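Local structure of exopolyphosphatase (1T6C) at residues Leu128-Ala131 and Tyr132-Pro136; Trp298-Arg301 and Glu302-Val306. The protein probably hydrolyses phosphoanhydride bonds of polyphosphate or guanosine pentaphosphate and binds calcium. All blocks are in the same frame, centred on the assembly; numbering follows the deposited sequence. Where two conformers were deposited one is given.

Contact 1: Leu128-Ala131 and Tyr132-Pro136; sequences LAVA and YSLKP
Ser133 reaches back to Ala129 with two bonds where helix 119-133 ends. Its OG lies 2.8 Å from Ala129 O and its N 2.9 Å from that same oxygen, the two donors arriving from opposite faces of the carbonyl plane. A chi1 of 71° places the hydroxyl between the backbone N and the carbonyl carbon, where it can follow the amide to the preceding turn. One residue on, the helix widens as it unwinds: Val130 O receives both Leu134 N and, at 3.2 Å, Lys135 N. Lys135 then adopts a left-handed backbone conformation and the chain leaves through Pro136. The tight side is apolar. Val130 CG1 meets Pro136 CG at 3.9 Å, the two side chains crossing at about a right angle, while Leu134 CD1 approaches the same methyl. The solvent side carries the exposed Lys135, whose CG lies 3.2 Å from Ala131 O. Bends at chi3 and chi4 curl its chain back so that NZ binds Tyr132 O at 2.7 Å, in the carbonyl plane and on a lone pair. In the fold, Val130 and Leu134 rest on strands 208-212 and 292-296, while Leu128 and Tyr132 lean on helix 300-313.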
# COMPACT_ATOMS: atom_id res chain seq x y z
N LEU A 128 -5.77 -8.87 -6.03
CA LEU A 128 -7.19 -8.86 -6.43
C LEU A 128 -7.66 -7.49 -6.88
O LEU A 128 -8.41 -7.36 -7.80
CB LEU A 128 -8.10 -9.35 -5.30
CG LEU A 128 -7.95 -10.80 -4.89
CD1 LEU A 128 -8.95 -11.12 -3.77
CD2 LEU A 128 -8.20 -11.71 -6.06
N ALA A 129 -7.23 -6.44 -6.20
CA ALA A 129 -7.58 -5.11 -6.61
C ALA A 129 -7.15 -4.78 -8.03
O ALA A 129 -7.86 -4.12 -8.74
CB ALA A 129 -7.02 -4.09 -5.64
N VAL A 130 -5.95 -5.25 -8.38
CA VAL A 130 -5.34 -5.02 -9.67
C VAL A 130 -6.05 -5.87 -10.71
O VAL A 130 -6.31 -5.42 -11.83
CB VAL A 130 -3.85 -5.33 -9.61
CG1 VAL A 130 -3.26 -5.37 -10.98
CG2 VAL A 130 -3.14 -4.30 -8.77
N ALA A 131 -6.33 -7.11 -10.35
CA ALA A 131 -7.03 -8.01 -11.25
C ALA A 131 -8.34 -7.42 -11.71
O ALA A 131 -8.67 -7.46 -12.89
CB ALA A 131 -7.21 -9.39 -10.64
N TYR A 132 -9.09 -6.83 -10.79
CA TYR A 132 -10.34 -6.19 -11.10
C TYR A 132 -10.17 -4.86 -11.83
O TYR A 132 -10.78 -4.61 -12.87
CB TYR A 132 -11.15 -5.97 -9.82
CG TYR A 132 -12.37 -5.16 -10.10
CD1 TYR A 132 -13.48 -5.74 -10.68
CD2 TYR A 132 -12.40 -3.78 -9.85
CE1 TYR A 132 -14.58 -4.99 -10.98
CE2 TYR A 132 -13.52 -3.02 -10.17
CZ TYR A 132 -14.59 -3.65 -10.75
OH TYR A 132 -15.72 -2.96 -11.09
N SER A 133 -9.32 -3.99 -11.29
CA SER A 133 -9.27 -2.60 -11.75
C SER A 133 -8.40 -2.32 -12.95
O SER A 133 -8.53 -1.24 -13.56
CB SER A 133 -8.84 -1.68 -10.61
OG SER A 133 -7.48 -1.86 -10.29
N LEU A 134 -7.53 -3.27 -13.32
CA LEU A 134 -6.64 -3.12 -14.47
C LEU A 134 -6.68 -4.29 -15.45
O LEU A 134 -6.32 -4.11 -16.61
CB LEU A 134 -5.19 -2.91 -14.03
CG LEU A 134 -4.88 -1.52 -13.44
CD1 LEU A 134 -3.45 -1.53 -12.88
CD2 LEU A 134 -5.05 -0.41 -14.47
N LYS A 135 -7.05 -5.46 -14.96
CA LYS A 135 -7.10 -6.69 -15.77
C LYS A 135 -5.81 -6.88 -16.59
O LYS A 135 -5.86 -7.04 -17.80
CB LYS A 135 -8.38 -6.70 -16.66
CG LYS A 135 -9.67 -6.63 -15.83
CD LYS A 135 -10.99 -6.51 -16.61
CE LYS A 135 -12.02 -5.60 -15.85
NZ LYS A 135 -12.48 -6.06 -14.46
N PRO A 136 -4.66 -6.86 -15.94
CA PRO A 136 -3.39 -6.98 -16.66
C PRO A 136 -3.29 -8.36 -17.34
O PRO A 136 -3.78 -9.35 -16.80
CB PRO A 136 -2.34 -6.84 -15.56
CG PRO A 136 -3.05 -7.28 -14.36
CD PRO A 136 -4.43 -6.76 -14.48

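Contact 2: Trp298-Arg301 and Glu302-Val306; sequences WGLR and EGVLV
Glu302 binds back to Gly299 at the start of helix 300-313, supplying the side-chain-to-N-cap half of a capping box; Gly299, as N-cap, has no side chain to return the bond. In this actin-like fold the helix follows strand 292-296. Gly299 N donates to Glu302 OE1 at 2.9 Å, almost straight at 175°, meeting the carboxylate on its anti side and 31° out of its plane. The bend of Glu302 at chi2 folds the carboxylate back to that amide. The first-turn carbonyls are also engaged: Gly299 O accepts Gly303 N at 2.8 Å, Leu300 O accepts Val304 N at 3.0 Å, and Arg301 O is bound by Ser16 OG. Just ahead of the helix, Trp298 O pairs with Ser296 OG. Glu302 OE2 accepts a hydrogen bond from a water 2.6 Å away, which in turn accepts one from Arg301 NH1, the two groups themselves being 4.8 Å apart. Arg301 has two conformers, so this bridge is less certain than the backbone bonds, as is the salt bridge from its NE to Asp18. Leu300 CD1 and Val304 CG2 pack side by side along the first turn. Over the capping glutamate lies the Trp298 indole: Glu302 CG makes a CH-pi contact with one face, 3.5 Å from the five-membered ring's centroid and 9° off its normal.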
# COMPACT_ATOMS: atom_id res chain seq x y z
N TRP A 298 -5.42 1.46 -6.89
CA TRP A 298 -6.03 0.54 -5.95
C TRP A 298 -5.04 -0.50 -5.40
O TRP A 298 -4.14 -0.96 -6.11
CB TRP A 298 -7.16 -0.20 -6.66
CG TRP A 298 -8.43 0.61 -6.78
CD1 TRP A 298 -8.58 1.97 -6.66
CD2 TRP A 298 -9.74 0.09 -6.98
NE1 TRP A 298 -9.90 2.32 -6.78
CE2 TRP A 298 -10.64 1.18 -6.99
CE3 TRP A 298 -10.27 -1.21 -7.13
CZ2 TRP A 298 -12.02 1.02 -7.15
CZ3 TRP A 298 -11.66 -1.37 -7.29
CH2 TRP A 298 -12.50 -0.26 -7.31
N GLY A 299 -5.23 -0.89 -4.15
CA GLY A 299 -4.39 -1.87 -3.49
C GLY A 299 -5.20 -2.60 -2.43
O GLY A 299 -6.37 -2.93 -2.65
N LEU A 300 -4.57 -2.86 -1.29
CA LEU A 300 -5.18 -3.63 -0.20
C LEU A 300 -6.62 -3.26 0.11
O LEU A 300 -7.49 -4.12 0.11
CB LEU A 300 -4.34 -3.49 1.08
CG LEU A 300 -4.94 -4.02 2.40
CD1 LEU A 300 -5.24 -5.53 2.31
CD2 LEU A 300 -4.06 -3.71 3.54
N ARG A 301 -6.87 -1.98 0.44
CA ARG A 301 -8.18 -1.58 0.91
C ARG A 301 -9.29 -1.88 -0.08
O ARG A 301 -10.37 -2.30 0.26
CB ARG A 301 -8.19 -0.10 1.22
CG ARG A 301 -7.40 0.23 2.42
CD ARG A 301 -7.42 1.73 2.71
NE ARG A 301 -6.13 2.16 3.14
CZ ARG A 301 -5.21 2.73 2.38
NH1 ARG A 301 -5.43 2.98 1.11
NH2 ARG A 301 -4.05 3.06 2.92
N GLU A 302 -8.99 -1.67 -1.35
CA GLU A 302 -9.96 -1.93 -2.40
C GLU A 302 -10.01 -3.43 -2.74
O GLU A 302 -11.05 -3.95 -3.12
CB GLU A 302 -9.64 -1.11 -3.64
CG GLU A 302 -9.69 0.41 -3.45
CD GLU A 302 -8.43 1.03 -2.83
OE1 GLU A 302 -7.36 0.38 -2.73
OE2 GLU A 302 -8.53 2.24 -2.44
N GLY A 303 -8.90 -4.13 -2.57
CA GLY A 303 -8.85 -5.57 -2.84
C GLY A 303 -9.68 -6.36 -1.85
O GLY A 303 -10.23 -7.41 -2.19
N VAL A 304 -9.75 -5.87 -0.62
CA VAL A 304 -10.67 -6.47 0.34
C VAL A 304 -12.13 -6.38 -0.16
O VAL A 304 -12.91 -7.33 0.00
CB VAL A 304 -10.51 -5.80 1.73
CG1 VAL A 304 -11.62 -6.25 2.71
CG2 VAL A 304 -9.13 -6.10 2.32
N LEU A 305 -12.48 -5.28 -0.80
CA LEU A 305 -13.82 -5.10 -1.36
C LEU A 305 -14.03 -6.09 -2.49
O LEU A 305 -15.10 -6.72 -2.59
CB LEU A 305 -14.02 -3.69 -1.88
CG LEU A 305 -13.69 -2.53 -0.95
CD1 LEU A 305 -13.69 -1.25 -1.74
CD2 LEU A 305 -14.68 -2.46 0.20
N VAL A 306 -13.02 -6.25 -3.33
CA VAL A 306 -13.12 -7.19 -4.44
C VAL A 306 -13.33 -8.61 -3.88
O VAL A 306 -14.15 -9.37 -4.39
CB VAL A 306 -11.88 -7.14 -5.36
CG1 VAL A 306 -11.94 -8.26 -6.38
CG2 VAL A 306 -11.80 -5.78 -6.07
O HOH W 1 -7.53 3.55 -0.39

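Contacts 1 and 2 pair the end of one helix with the beginning of another, their centres 10 Å apart. Ala129 CB of contact 1 packs against Gly299 O of contact 2 at 3.3 Å, close to the glycine-bearing first turn, and Tyr132 CD2 lies 3.6 Å from Trp298 CZ3. The joint thus mixes small residues with aromatic ones. Contact 2 is the nearer to the calcium ion: the side chain of Leu300 is about 8 Å from it and that of Val130 in contact 1 about 12 Å, so neither contact supplies its ligands, which are Asp144, Gly146, Ser149 and Glu151. Leu128 and Trp298 each come within about 4 Å of bound methylpentanediol, probably carried over from crystallisation.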